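Phosphonate monoester hydrolase (Ruegeria pomeroyi, PDB 4UPK) belongs to the sulfatase family of the alkaline phosphatase clan, as a hydrolase whose assembly contains four copies of the same chain. Local coordinates at residues A[33-38]-A[231-236]; A[339-344]-A[396-401]; A[466-471]-A[481-486]; A[476-481]-A[491-496]. All blocks are in the same frame, centred on the assembly; numbering follows the deposited sequence.

In the fold
From the N terminus, interaction 1 pairs the first strand, 35-41, with strand 234-239, closing a loop of nearly two hundred residues. Interaction 2 opens after that loop has closed: strand 340-346, the other neighbour of strand 35-41, is met by helix 394-402 some fifty residues on. The two contacts touch, with centres 9 Å apart, and belong to one mixed sheet and its helical cover. About 33 Å from interaction 2, centre to centre, interaction 3 joins a hairpin of the separate four-stranded antiparallel sheet. Interaction 4 crosses it along the chain: residues 476-481 follow 466-471 and end on F481, where 481-486 begins, and they meet 491-496 further on.

Interaction 1: residues A[33-38]-A[231-236]; sequences QSNVLF and QNWFAH
N35 lays its side-chain amide almost flat on the indole of W233, the planes 12° apart, with CG of N35 3.4 Å from CE2 of W233. Its CB stands over the six-membered ring as a CH-pi contact. W233 has CG in the crowded position between its backbone N and carbonyl carbon (chi1 52°). The backbone N of W233 bonds to OD1 of N35 at 3.2 Å, in the amide plane on a lone pair. Parallel strand pairing follows: V36 N to W233 O, A235 N to V36 O, and F38 N to A235 O at 3.0 Å. At the far end the F38 and H236 rings form an offset stack, centroids 4.7 Å apart, and H236 ND1 donates to F38 O at 2.8 Å. At the near end N232 OD1 accepts from the backbone N of both Q33 and S34, while a water joins N232 ND2 to S34 OG. Further out, T340 OG1 bonds N35 ND2 and Q336 OE1 takes W233 NE1, which anchors both polar groups of the stacked pair. Side-chain amides and an imidazole thus extend the hydrogen bonding of the paired strands at both ends, and the bond to F38 O places a proton on ND1 of H236.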
loop_
_atom_site.group_PDB
_atom_site.type_symbol
_atom_site.label_atom_id
_atom_site.label_comp_id
_atom_site.label_asym_id
_atom_site.label_seq_id
_atom_site.Cartn_x
_atom_site.Cartn_y
_atom_site.Cartn_z
ATOM N N GLN A 33 -15.220 25.959 18.394
ATOM C CA GLN A 33 -16.553 25.785 17.813
ATOM C C GLN A 33 -17.118 24.375 18.073
ATOM O O GLN A 33 -18.196 24.249 18.661
ATOM C CB GLN A 33 -16.557 26.158 16.310
ATOM C CG GLN A 33 -17.949 26.292 15.677
ATOM C CD GLN A 33 -18.711 27.551 16.050
ATOM O OE1 GLN A 33 -18.306 28.347 16.909
ATOM N NE2 GLN A 33 -19.853 27.749 15.412
ATOM N N SER A 34 -16.394 23.324 17.640
ATOM C CA SER A 34 -16.819 21.940 17.857
ATOM C C SER A 34 -15.643 21.142 18.416
ATOM O O SER A 34 -14.784 20.676 17.661
ATOM C CB SER A 34 -17.333 21.311 16.563
ATOM O OG SER A 34 -18.406 22.039 15.987
ATOM N N ASN A 35 -15.588 21.009 19.743
ATOM C CA ASN A 35 -14.513 20.263 20.391
ATOM C C ASN A 35 -15.000 18.909 20.814
ATOM O O ASN A 35 -16.200 18.718 21.037
ATOM C CB ASN A 35 -13.987 20.997 21.626
ATOM C CG ASN A 35 -13.454 22.388 21.400
ATOM O OD1 ASN A 35 -12.630 22.642 20.510
ATOM N ND2 ASN A 35 -13.879 23.312 22.258
ATOM N N VAL A 36 -14.061 17.954 20.928
ATOM C CA VAL A 36 -14.349 16.623 21.442
ATOM C C VAL A 36 -13.377 16.296 22.582
ATOM O O VAL A 36 -12.164 16.289 22.388
ATOM C CB VAL A 36 -14.447 15.499 20.362
ATOM C CG1 VAL A 36 -14.821 14.156 21.005
ATOM C CG2 VAL A 36 -15.461 15.864 19.274
ATOM N N LEU A 37 -13.925 16.067 23.777
ATOM C CA LEU A 37 -13.151 15.686 24.950
ATOM C C LEU A 37 -13.585 14.289 25.334
ATOM O O LEU A 37 -14.686 14.085 25.850
ATOM C CB LEU A 37 -13.283 16.680 26.132
ATOM C CG LEU A 37 -12.540 16.281 27.451
ATOM C CD1 LEU A 37 -11.026 16.168 27.247
ATOM C CD2 LEU A 37 -12.847 17.229 28.561
ATOM N N PHE A 38 -12.712 13.323 25.052
ATOM C CA PHE A 38 -12.953 11.914 25.300
ATOM C C PHE A 38 -12.054 11.407 26.428
ATOM O O PHE A 38 -10.844 11.213 26.230
ATOM C CB PHE A 38 -12.757 11.124 23.991
ATOM C CG PHE A 38 -13.198 9.677 23.966
ATOM C CD1 PHE A 38 -13.942 9.135 25.016
ATOM C CD2 PHE A 38 -12.916 8.871 22.871
ATOM C CE1 PHE A 38 -14.353 7.802 24.989
ATOM C CE2 PHE A 38 -13.322 7.539 22.847
ATOM C CZ PHE A 38 -14.056 7.020 23.898
ATOM N N GLN A 231 -9.630 26.926 18.251
ATOM C CA GLN A 231 -9.615 25.973 17.139
ATOM C C GLN A 231 -10.415 24.730 17.535
ATOM O O GLN A 231 -10.676 24.522 18.721
ATOM C CB GLN A 231 -8.168 25.581 16.789
ATOM C CG GLN A 231 -7.507 26.503 15.760
ATOM C CD GLN A 231 -7.023 27.849 16.281
ATOM O OE1 GLN A 231 -6.624 28.009 17.448
ATOM N NE2 GLN A 231 -6.991 28.840 15.395
ATOM N N ASN A 232 -10.845 23.934 16.548
ATOM C CA ASN A 232 -11.603 22.712 16.842
ATOM C C ASN A 232 -10.621 21.626 17.242
ATOM O O ASN A 232 -9.797 21.217 16.425
ATOM C CB ASN A 232 -12.451 22.282 15.650
ATOM C CG ASN A 232 -13.651 23.151 15.386
ATOM O OD1 ASN A 232 -13.948 24.107 16.102
ATOM N ND2 ASN A 232 -14.382 22.817 14.342
ATOM N N TRP A 233 -10.658 21.209 18.504
ATOM C CA TRP A 233 -9.742 20.186 18.971
ATOM C C TRP A 233 -10.456 18.905 19.361
ATOM O O TRP A 233 -11.649 18.918 19.663
ATOM C CB TRP A 233 -8.787 20.703 20.099
ATOM C CG TRP A 233 -9.463 21.364 21.257
ATOM C CD1 TRP A 233 -9.509 22.697 21.518
ATOM C CD2 TRP A 233 -10.136 20.718 22.345
ATOM N NE1 TRP A 233 -10.199 22.929 22.678
ATOM C CE2 TRP A 233 -10.605 21.733 23.205
ATOM C CE3 TRP A 233 -10.425 19.373 22.662
ATOM C CZ2 TRP A 233 -11.340 21.454 24.366
ATOM C CZ3 TRP A 233 -11.138 19.098 23.819
ATOM C CH2 TRP A 233 -11.576 20.132 24.665
ATOM N N PHE A 234 -9.697 17.794 19.336
ATOM C CA PHE A 234 -10.078 16.461 19.764
ATOM C C PHE A 234 -8.948 15.962 20.682
ATOM O O PHE A 234 -7.822 15.715 20.218
ATOM C CB PHE A 234 -10.317 15.523 18.554
ATOM C CG PHE A 234 -10.561 14.058 18.845
ATOM C CD1 PHE A 234 -11.218 13.658 20.008
ATOM C CD2 PHE A 234 -10.193 13.082 17.927
ATOM C CE1 PHE A 234 -11.451 12.299 20.270
ATOM C CE2 PHE A 234 -10.426 11.724 18.187
ATOM C CZ PHE A 234 -11.071 11.344 19.346
ATOM N N ALA A 235 -9.255 15.862 21.992
ATOM C CA ALA A 235 -8.308 15.426 23.013
ATOM C C ALA A 235 -8.816 14.156 23.649
ATOM O O ALA A 235 -9.998 14.062 24.034
ATOM C CB ALA A 235 -8.109 16.505 24.071
ATOM N N HIS A 236 -7.912 13.163 23.724
ATOM C CA HIS A 236 -8.169 11.853 24.300
ATOM C C HIS A 236 -7.271 11.694 25.521
ATOM O O HIS A 236 -6.053 11.604 25.392
ATOM C CB HIS A 236 -7.977 10.716 23.257
ATOM C CG HIS A 236 -8.459 9.380 23.730
ATOM N ND1 HIS A 236 -9.495 9.263 24.652
ATOM C CD2 HIS A 236 -8.065 8.135 23.367
ATOM C CE1 HIS A 236 -9.694 7.969 24.810
ATOM N NE2 HIS A 236 -8.849 7.251 24.072
HETATM O O HOH W 1 -17.092 23.646 13.868
#

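Interaction 2: residues A[339-344]-A[396-401]; sequences DTLIVV and PTILDW
L341 sets its CB over one face of the W401 indole, 3.5 Å from the centroid of the six-membered ring and 8° off the ring normal, a close CH-pi contact. The nearest ring atom to this CB is CE3 of W401, at 3.6 Å. From there CG lies anti to the backbone N (chi1 170°), and the branch CD2 runs on to the helix, reaching CE3 of W401 and, at 3.9 Å, CA of I398. The same CD2 meets CG1 of I398 at 4.0 Å, so one methyl bridges two residues a turn apart on the helix. The L341 and W401 side chains point in opposite senses as they pass, and W401 CB and CG also lie against CD2. V343, two residues on along the strand, adds a looser contact, its CG2 lying 4.3 Å from CG1 of I398. Just before the strand, the carbonyl O of D339 sits at the edge of the indole, near its plane. No hydrogen bond crosses; contact is apolar and buried. I374 and A376 also touch L341, while I398 reaches over to V36 and F38 of strand 35-41. The helix runs antiparallel to the strand segment, at 178°, with axes 10.4 Å apart. A helix lying against the face of a mixed sheet in this way is characteristic of the alpha/beta core of the alkaline phosphatase clan.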
loop_
_atom_site.group_PDB
_atom_site.type_symbol
_atom_site.label_atom_id
_atom_site.label_comp_id
_atom_site.label_asym_id
_atom_site.label_seq_id
_atom_site.Cartn_x
_atom_site.Cartn_y
_atom_site.Cartn_z
ATOM N N ASP A 339 -19.593 24.467 24.301
ATOM C CA ASP A 339 -19.304 24.128 22.894
ATOM C C ASP A 339 -18.488 22.806 22.708
ATOM O O ASP A 339 -17.887 22.604 21.637
ATOM C CB ASP A 339 -18.537 25.300 22.224
ATOM C CG ASP A 339 -19.324 26.576 21.954
ATOM O OD1 ASP A 339 -20.577 26.558 22.097
ATOM O OD2 ASP A 339 -18.699 27.578 21.553
ATOM N N THR A 340 -18.460 21.924 23.744
ATOM C CA THR A 340 -17.682 20.673 23.720
ATOM C C THR A 340 -18.524 19.414 23.958
ATOM O O THR A 340 -19.314 19.349 24.906
ATOM C CB THR A 340 -16.508 20.768 24.728
ATOM O OG1 THR A 340 -15.713 21.894 24.381
ATOM C CG2 THR A 340 -15.604 19.508 24.772
ATOM N N LEU A 341 -18.288 18.388 23.122
ATOM C CA LEU A 341 -18.867 17.074 23.313
ATOM C C LEU A 341 -17.930 16.392 24.316
ATOM O O LEU A 341 -16.750 16.143 24.007
ATOM C CB LEU A 341 -18.945 16.263 21.990
ATOM C CG LEU A 341 -19.327 14.781 22.109
ATOM C CD1 LEU A 341 -20.757 14.600 22.647
ATOM C CD2 LEU A 341 -19.156 14.068 20.807
ATOM N N ILE A 342 -18.438 16.159 25.536
ATOM C CA ILE A 342 -17.693 15.517 26.612
ATOM C C ILE A 342 -18.170 14.089 26.741
ATOM O O ILE A 342 -19.373 13.852 26.894
ATOM C CB ILE A 342 -17.725 16.299 27.969
ATOM C CG1 ILE A 342 -17.183 17.753 27.800
ATOM C CG2 ILE A 342 -16.947 15.532 29.065
ATOM C CD1 ILE A 342 -17.414 18.706 29.007
ATOM N N VAL A 343 -17.235 13.140 26.623
ATOM C CA VAL A 343 -17.531 11.721 26.763
ATOM C C VAL A 343 -16.654 11.176 27.892
ATOM O O VAL A 343 -15.420 11.208 27.807
ATOM C CB VAL A 343 -17.389 10.869 25.464
ATOM C CG1 VAL A 343 -17.869 9.437 25.708
ATOM C CG2 VAL A 343 -18.127 11.483 24.279
ATOM N N VAL A 344 -17.302 10.706 28.963
ATOM C CA VAL A 344 -16.603 10.122 30.103
ATOM C C VAL A 344 -17.123 8.702 30.292
ATOM O O VAL A 344 -18.334 8.486 30.409
ATOM C CB VAL A 344 -16.640 10.966 31.412
ATOM C CG1 VAL A 344 -15.768 10.329 32.505
ATOM C CG2 VAL A 344 -16.188 12.401 31.157
ATOM N N PRO A 396 -19.380 5.903 16.948
ATOM C CA PRO A 396 -20.416 6.473 16.068
ATOM C C PRO A 396 -21.121 7.711 16.624
ATOM O O PRO A 396 -21.555 8.549 15.837
ATOM C CB PRO A 396 -21.373 5.295 15.825
ATOM C CG PRO A 396 -21.175 4.408 16.983
ATOM C CD PRO A 396 -19.722 4.512 17.327
ATOM N N THR A 397 -21.192 7.865 17.962
ATOM C CA THR A 397 -21.786 9.040 18.602
ATOM C C THR A 397 -20.952 10.305 18.274
ATOM O O THR A 397 -21.513 11.337 17.893
ATOM C CB THR A 397 -21.934 8.808 20.099
ATOM O OG1 THR A 397 -22.677 7.612 20.329
ATOM C CG2 THR A 397 -22.612 9.980 20.815
ATOM N N ILE A 398 -19.613 10.200 18.410
ATOM C CA ILE A 398 -18.665 11.285 18.170
ATOM C C ILE A 398 -18.718 11.710 16.719
ATOM O O ILE A 398 -18.916 12.896 16.457
ATOM C CB ILE A 398 -17.212 10.929 18.650
ATOM C CG1 ILE A 398 -17.169 10.631 20.176
ATOM C CG2 ILE A 398 -16.212 12.037 18.272
ATOM C CD1 ILE A 398 -16.018 9.682 20.612
ATOM N N LEU A 399 -18.587 10.738 15.774
ATOM C CA LEU A 399 -18.628 10.997 14.328
ATOM C C LEU A 399 -19.917 11.670 13.893
ATOM O O LEU A 399 -19.873 12.631 13.122
ATOM C CB LEU A 399 -18.360 9.719 13.496
ATOM C CG LEU A 399 -16.964 9.071 13.657
ATOM C CD1 LEU A 399 -16.851 7.840 12.780
ATOM C CD2 LEU A 399 -15.812 10.081 13.382
ATOM N N ASP A 400 -21.063 11.177 14.402
ATOM C CA ASP A 400 -22.384 11.732 14.127
ATOM C C ASP A 400 -22.395 13.210 14.541
ATOM O O ASP A 400 -22.678 14.074 13.708
ATOM C CB ASP A 400 -23.450 10.916 14.889
ATOM C CG ASP A 400 -24.900 11.327 14.722
ATOM O OD1 ASP A 400 -25.170 12.262 13.935
ATOM O OD2 ASP A 400 -25.771 10.711 15.384
ATOM N N TRP A 401 -22.004 13.498 15.810
ATOM C CA TRP A 401 -21.962 14.841 16.381
ATOM C C TRP A 401 -21.077 15.838 15.602
ATOM O O TRP A 401 -21.474 16.993 15.458
ATOM C CB TRP A 401 -21.612 14.779 17.874
ATOM C CG TRP A 401 -21.764 16.086 18.582
ATOM C CD1 TRP A 401 -22.900 16.590 19.146
ATOM C CD2 TRP A 401 -20.731 17.057 18.817
ATOM N NE1 TRP A 401 -22.638 17.814 19.723
ATOM C CE2 TRP A 401 -21.320 18.134 19.517
ATOM C CE3 TRP A 401 -19.367 17.133 18.480
ATOM C CZ2 TRP A 401 -20.584 19.261 19.914
ATOM C CZ3 TRP A 401 -18.641 18.248 18.873
ATOM C CH2 TRP A 401 -19.248 19.296 19.585
#

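Interaction 3: residues A[466-471]-A[481-486]; sequences RFTLVE and FDHQGE
T468 and F481 form the buried heart of the contact, an antiparallel hydrogen-bonded pair with T468 N to F481 O at 3.0 Å and F481 N to T468 O at 2.9 Å. Beside it, T468 OG1 and H483 NE2 share a hydrogen bond of 2.8 Å, the hydroxyl lying in the ring plane at its edge, and the backbone N of H483 bonds to R466 O at 2.7 Å. V470 CG2 reaches the F481 ring more loosely. F467 and D482 make the next, non-hydrogen-bonded pair, with F467 CE1 against D482 CB. Toward the turn, where R466 is partly exposed and Q484 exposed, charged and amide groups take over, though D482 itself is buried. R466, its chain extended from CG to NE, grips the D482 carboxylate side-on: NE to OD1 at 2.9 Å and NH2 to OD2 at 3.0 Å, a salt bridge in which both oxygens are met from above the carboxylate plane. The guanidinium lies between F467 CZ, over its centre, and Q484 NE2 on the opposite face. D482 OD1 also accepts Q484 N, closing an Asx turn; this donor and R466 NE come from opposite faces of the carboxylate. In the four-stranded sheet, strand 467-472 lies between 458-463 and the outermost strand 479-482, while helix 499-515 packs on F467 and L469. E471 makes a salt bridge to R507 of the third subunit.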
loop_
_atom_site.group_PDB
_atom_site.type_symbol
_atom_site.label_atom_id
_atom_site.label_comp_id
_atom_site.label_asym_id
_atom_site.label_seq_id
_atom_site.Cartn_x
_atom_site.Cartn_y
_atom_site.Cartn_z
ATOM N N ARG A 466 -34.170 -10.351 31.722
ATOM C CA ARG A 466 -34.304 -11.342 32.780
ATOM C C ARG A 466 -33.055 -12.252 32.931
ATOM O O ARG A 466 -32.611 -12.507 34.045
ATOM C CB ARG A 466 -35.562 -12.201 32.542
ATOM C CG ARG A 466 -35.766 -13.240 33.638
ATOM C CD ARG A 466 -37.024 -14.024 33.487
ATOM N NE ARG A 466 -37.030 -15.128 34.439
ATOM C CZ ARG A 466 -37.752 -16.229 34.306
ATOM N NH1 ARG A 466 -38.537 -16.393 33.254
ATOM N NH2 ARG A 466 -37.675 -17.187 35.210
ATOM N N PHE A 467 -32.534 -12.772 31.822
ATOM C CA PHE A 467 -31.415 -13.699 31.891
ATOM C C PHE A 467 -30.092 -13.193 31.378
ATOM O O PHE A 467 -30.023 -12.227 30.611
ATOM C CB PHE A 467 -31.761 -14.989 31.138
ATOM C CG PHE A 467 -32.922 -15.813 31.651
ATOM C CD1 PHE A 467 -32.736 -16.758 32.651
ATOM C CD2 PHE A 467 -34.179 -15.712 31.068
ATOM C CE1 PHE A 467 -33.799 -17.561 33.093
ATOM C CE2 PHE A 467 -35.238 -16.517 31.508
ATOM C CZ PHE A 467 -35.044 -17.418 32.537
ATOM N N THR A 468 -29.022 -13.889 31.797
ATOM C CA THR A 468 -27.660 -13.729 31.298
ATOM C C THR A 468 -27.226 -15.125 30.892
ATOM O O THR A 468 -27.301 -16.060 31.688
ATOM C CB THR A 468 -26.706 -13.047 32.288
ATOM O OG1 THR A 468 -27.163 -11.723 32.529
ATOM C CG2 THR A 468 -25.259 -12.990 31.764
ATOM N N LEU A 469 -26.843 -15.262 29.638
ATOM C CA LEU A 469 -26.379 -16.505 29.053
ATOM C C LEU A 469 -24.873 -16.385 28.744
ATOM O O LEU A 469 -24.431 -15.365 28.211
ATOM C CB LEU A 469 -27.182 -16.816 27.761
ATOM C CG LEU A 469 -26.629 -17.939 26.858
ATOM C CD1 LEU A 469 -26.981 -19.326 27.385
ATOM C CD2 LEU A 469 -27.109 -17.775 25.487
ATOM N N VAL A 470 -24.103 -17.439 29.087
ATOM C CA VAL A 470 -22.681 -17.554 28.788
ATOM C C VAL A 470 -22.513 -18.812 27.920
ATOM O O VAL A 470 -22.960 -19.888 28.306
ATOM C CB VAL A 470 -21.769 -17.578 30.044
ATOM C CG1 VAL A 470 -20.300 -17.781 29.665
ATOM C CG2 VAL A 470 -21.940 -16.308 30.899
ATOM N N GLU A 471 -21.887 -18.669 26.733
ATOM C CA GLU A 471 -21.619 -19.800 25.838
ATOM C C GLU A 471 -20.148 -19.843 25.481
ATOM O O GLU A 471 -19.558 -18.804 25.171
ATOM C CB GLU A 471 -22.474 -19.720 24.567
ATOM C CG GLU A 471 -23.963 -19.930 24.815
ATOM C CD GLU A 471 -24.459 -21.362 24.835
ATOM O OE1 GLU A 471 -23.624 -22.297 24.880
ATOM O OE2 GLU A 471 -25.697 -21.543 24.789
ATOM N N PHE A 481 -28.038 -17.305 34.213
ATOM C CA PHE A 481 -28.341 -16.562 35.426
ATOM C C PHE A 481 -29.684 -15.859 35.276
ATOM O O PHE A 481 -29.861 -15.057 34.374
ATOM C CB PHE A 481 -27.198 -15.571 35.774
ATOM C CG PHE A 481 -25.813 -16.187 35.738
ATOM C CD1 PHE A 481 -25.455 -17.190 36.636
ATOM C CD2 PHE A 481 -24.861 -15.747 34.829
ATOM C CE1 PHE A 481 -24.181 -17.768 36.600
ATOM C CE2 PHE A 481 -23.577 -16.310 34.806
ATOM C CZ PHE A 481 -23.244 -17.314 35.695
ATOM N N ASP A 482 -30.639 -16.192 36.146
ATOM C CA ASP A 482 -31.974 -15.608 36.180
ATOM C C ASP A 482 -32.001 -14.419 37.170
ATOM O O ASP A 482 -31.856 -14.615 38.381
ATOM C CB ASP A 482 -32.993 -16.695 36.573
ATOM C CG ASP A 482 -34.458 -16.275 36.628
ATOM O OD1 ASP A 482 -34.770 -15.111 36.243
ATOM O OD2 ASP A 482 -35.287 -17.089 37.092
ATOM N N HIS A 483 -32.207 -13.199 36.651
ATOM C CA HIS A 483 -32.277 -11.993 37.464
ATOM C C HIS A 483 -33.604 -11.806 38.236
ATOM O O HIS A 483 -33.694 -10.932 39.098
ATOM C CB HIS A 483 -31.767 -10.748 36.713
ATOM C CG HIS A 483 -30.371 -10.914 36.163
ATOM N ND1 HIS A 483 -29.251 -10.954 36.999
ATOM C CD2 HIS A 483 -29.957 -11.064 34.880
ATOM C CE1 HIS A 483 -28.208 -11.116 36.199
ATOM N NE2 HIS A 483 -28.582 -11.191 34.913
ATOM N N GLN A 484 -34.597 -12.676 37.979
ATOM C CA GLN A 484 -35.864 -12.727 38.704
ATOM C C GLN A 484 -35.752 -13.770 39.843
ATOM O O GLN A 484 -36.622 -13.838 40.705
ATOM C CB GLN A 484 -37.019 -13.078 37.760
ATOM C CG GLN A 484 -37.739 -11.853 37.200
ATOM C CD GLN A 484 -38.755 -12.204 36.142
ATOM O OE1 GLN A 484 -38.785 -11.586 35.080
ATOM N NE2 GLN A 484 -39.602 -13.203 36.393
ATOM N N GLY A 485 -34.679 -14.570 39.808
ATOM C CA GLY A 485 -34.341 -15.591 40.795
ATOM C C GLY A 485 -33.127 -15.180 41.600
ATOM O O GLY A 485 -33.103 -14.082 42.162
ATOM N N GLU A 486 -32.104 -16.047 41.644
ATOM C CA GLU A 486 -30.852 -15.834 42.396
ATOM C C GLU A 486 -29.795 -14.931 41.721
ATOM O O GLU A 486 -28.753 -14.637 42.319
ATOM C CB GLU A 486 -30.234 -17.160 42.861
ATOM C CG GLU A 486 -31.084 -17.882 43.896
ATOM C CD GLU A 486 -30.397 -19.022 44.624
ATOM O OE1 GLU A 486 -29.207 -18.873 44.992
ATOM O OE2 GLU A 486 -31.049 -20.071 44.829
#

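Interaction 4: residues A[476-481]-A[491-496]; sequences LPPMLF and NVAGDP
N491, L480 and A493 have the largest areas buried in this contact. CG of N491 lies anti to its backbone N (chi1 167°), which brings CG toward the strand; from there OD1 accepts L480 N at 3.0 Å. A493 N, two residues on from N491, reaches the same oxygen at 3.1 Å, making an Asx turn. The two donors approach from opposite faces of the amide plane, each tilted well above it, and together they clamp OD1 between strand and loop. The other end of this amide, ND2, bonds to E276 O and also to a water that donates to P478 O. L480 answers with its backbone carbonyl, which takes V492 N at 2.7 Å in a nearly straight bond (170° at the hydrogen). Its CB lies 3.9 Å from CB of A493, and its CD2 touches CG2 of V492 at 4.2 Å. The A493 methyl also presses on the backbone, 3.3 Å from P478 O. CE1 of F481 rests against CA and CB of N491. V492 to D495 form a type I beta turn; the loop holds to the outermost strand, 479-482, of the four-stranded sheet before leading to helix 499-515. L480 packs on L505 of that helix and on F467 of the adjoining strand, while P478 meets L502 of the same helix, and R507 of the third subunit.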
loop_
_atom_site.group_PDB
_atom_site.type_symbol
_atom_site.label_atom_id
_atom_site.label_comp_id
_atom_site.label_asym_id
_atom_site.label_seq_id
_atom_site.Cartn_x
_atom_site.Cartn_y
_atom_site.Cartn_z
ATOM N N LEU A 476 -17.277 -26.725 26.990
ATOM C CA LEU A 476 -17.674 -26.364 28.357
ATOM C C LEU A 476 -19.149 -25.996 28.326
ATOM O O LEU A 476 -19.568 -25.297 27.399
ATOM C CB LEU A 476 -16.856 -25.176 28.875
ATOM C CG LEU A 476 -15.409 -25.442 29.257
ATOM C CD1 LEU A 476 -14.706 -24.138 29.578
ATOM C CD2 LEU A 476 -15.302 -26.409 30.457
ATOM N N PRO A 477 -19.967 -26.454 29.298
ATOM C CA PRO A 477 -21.403 -26.142 29.241
ATOM C C PRO A 477 -21.766 -24.659 29.410
ATOM O O PRO A 477 -21.003 -23.885 29.993
ATOM C CB PRO A 477 -22.006 -27.015 30.361
ATOM C CG PRO A 477 -20.894 -27.267 31.298
ATOM C CD PRO A 477 -19.657 -27.340 30.448
ATOM N N PRO A 478 -22.963 -24.238 28.918
ATOM C CA PRO A 478 -23.364 -22.841 29.113
ATOM C C PRO A 478 -23.639 -22.476 30.576
ATOM O O PRO A 478 -23.750 -23.356 31.442
ATOM C CB PRO A 478 -24.656 -22.728 28.291
ATOM C CG PRO A 478 -25.177 -24.100 28.179
ATOM C CD PRO A 478 -23.985 -25.002 28.167
ATOM N N MET A 479 -23.742 -21.171 30.843
ATOM C CA MET A 479 -24.147 -20.652 32.132
ATOM C C MET A 479 -25.452 -19.918 31.900
ATOM O O MET A 479 -25.653 -19.325 30.846
ATOM C CB MET A 479 -23.111 -19.685 32.762
ATOM C CG MET A 479 -21.707 -20.212 32.792
ATOM S SD MET A 479 -20.673 -19.212 33.851
ATOM C CE MET A 479 -19.058 -19.635 33.267
ATOM N N LEU A 480 -26.338 -19.970 32.861
ATOM C CA LEU A 480 -27.597 -19.248 32.787
ATOM C C LEU A 480 -27.927 -18.649 34.150
ATOM O O LEU A 480 -28.030 -19.379 35.117
ATOM C CB LEU A 480 -28.726 -20.111 32.244
ATOM C CG LEU A 480 -30.039 -19.364 31.953
ATOM C CD1 LEU A 480 -29.892 -18.436 30.770
ATOM C CD2 LEU A 480 -31.182 -20.352 31.760
ATOM N N PHE A 481 -28.038 -17.305 34.213
ATOM C CA PHE A 481 -28.341 -16.562 35.426
ATOM C C PHE A 481 -29.684 -15.859 35.276
ATOM O O PHE A 481 -29.861 -15.057 34.374
ATOM C CB PHE A 481 -27.198 -15.571 35.774
ATOM C CG PHE A 481 -25.813 -16.187 35.738
ATOM C CD1 PHE A 481 -25.455 -17.190 36.636
ATOM C CD2 PHE A 481 -24.861 -15.747 34.829
ATOM C CE1 PHE A 481 -24.181 -17.768 36.600
ATOM C CE2 PHE A 481 -23.577 -16.310 34.806
ATOM C CZ PHE A 481 -23.244 -17.314 35.695
ATOM N N ASN A 491 -25.837 -20.625 38.784
ATOM C CA ASN A 491 -25.881 -21.035 37.385
ATOM C C ASN A 491 -27.026 -22.072 37.283
ATOM O O ASN A 491 -26.927 -23.169 37.849
ATOM C CB ASN A 491 -24.522 -21.602 36.907
ATOM C CG ASN A 491 -24.562 -22.331 35.589
ATOM O OD1 ASN A 491 -25.458 -22.123 34.768
ATOM N ND2 ASN A 491 -23.582 -23.196 35.349
ATOM N N VAL A 492 -28.115 -21.703 36.578
ATOM C CA VAL A 492 -29.303 -22.542 36.418
ATOM C C VAL A 492 -29.411 -23.260 35.056
ATOM O O VAL A 492 -30.471 -23.803 34.751
ATOM C CB VAL A 492 -30.615 -21.804 36.829
ATOM C CG1 VAL A 492 -30.599 -21.421 38.306
ATOM C CG2 VAL A 492 -30.884 -20.579 35.960
ATOM N N ALA A 493 -28.319 -23.288 34.251
ATOM C CA ALA A 493 -28.308 -23.921 32.923
ATOM C C ALA A 493 -28.619 -25.431 32.905
ATOM O O ALA A 493 -29.119 -25.936 31.900
ATOM C CB ALA A 493 -27.001 -23.621 32.191
ATOM N N GLY A 494 -28.315 -26.140 33.989
ATOM C CA GLY A 494 -28.585 -27.576 34.091
ATOM C C GLY A 494 -29.988 -27.923 34.574
ATOM O O GLY A 494 -30.378 -29.092 34.562
ATOM N N ASP A 495 -30.758 -26.911 35.007
ATOM C CA ASP A 495 -32.127 -27.082 35.503
ATOM C C ASP A 495 -33.091 -27.352 34.325
ATOM O O ASP A 495 -33.206 -26.501 33.433
ATOM C CB ASP A 495 -32.549 -25.842 36.308
ATOM C CG ASP A 495 -33.819 -25.940 37.131
ATOM O OD1 ASP A 495 -34.642 -26.838 36.862
ATOM O OD2 ASP A 495 -34.017 -25.081 38.011
ATOM N N PRO A 496 -33.797 -28.515 34.307
ATOM C CA PRO A 496 -34.721 -28.805 33.184
ATOM C C PRO A 496 -35.829 -27.767 32.980
ATOM O O PRO A 496 -36.302 -27.579 31.858
ATOM C CB PRO A 496 -35.302 -30.192 33.539
ATOM C CG PRO A 496 -34.342 -30.766 34.509
ATOM C CD PRO A 496 -33.777 -29.623 35.284
HETATM O O HOH W 2 -23.579 -25.349 33.192
#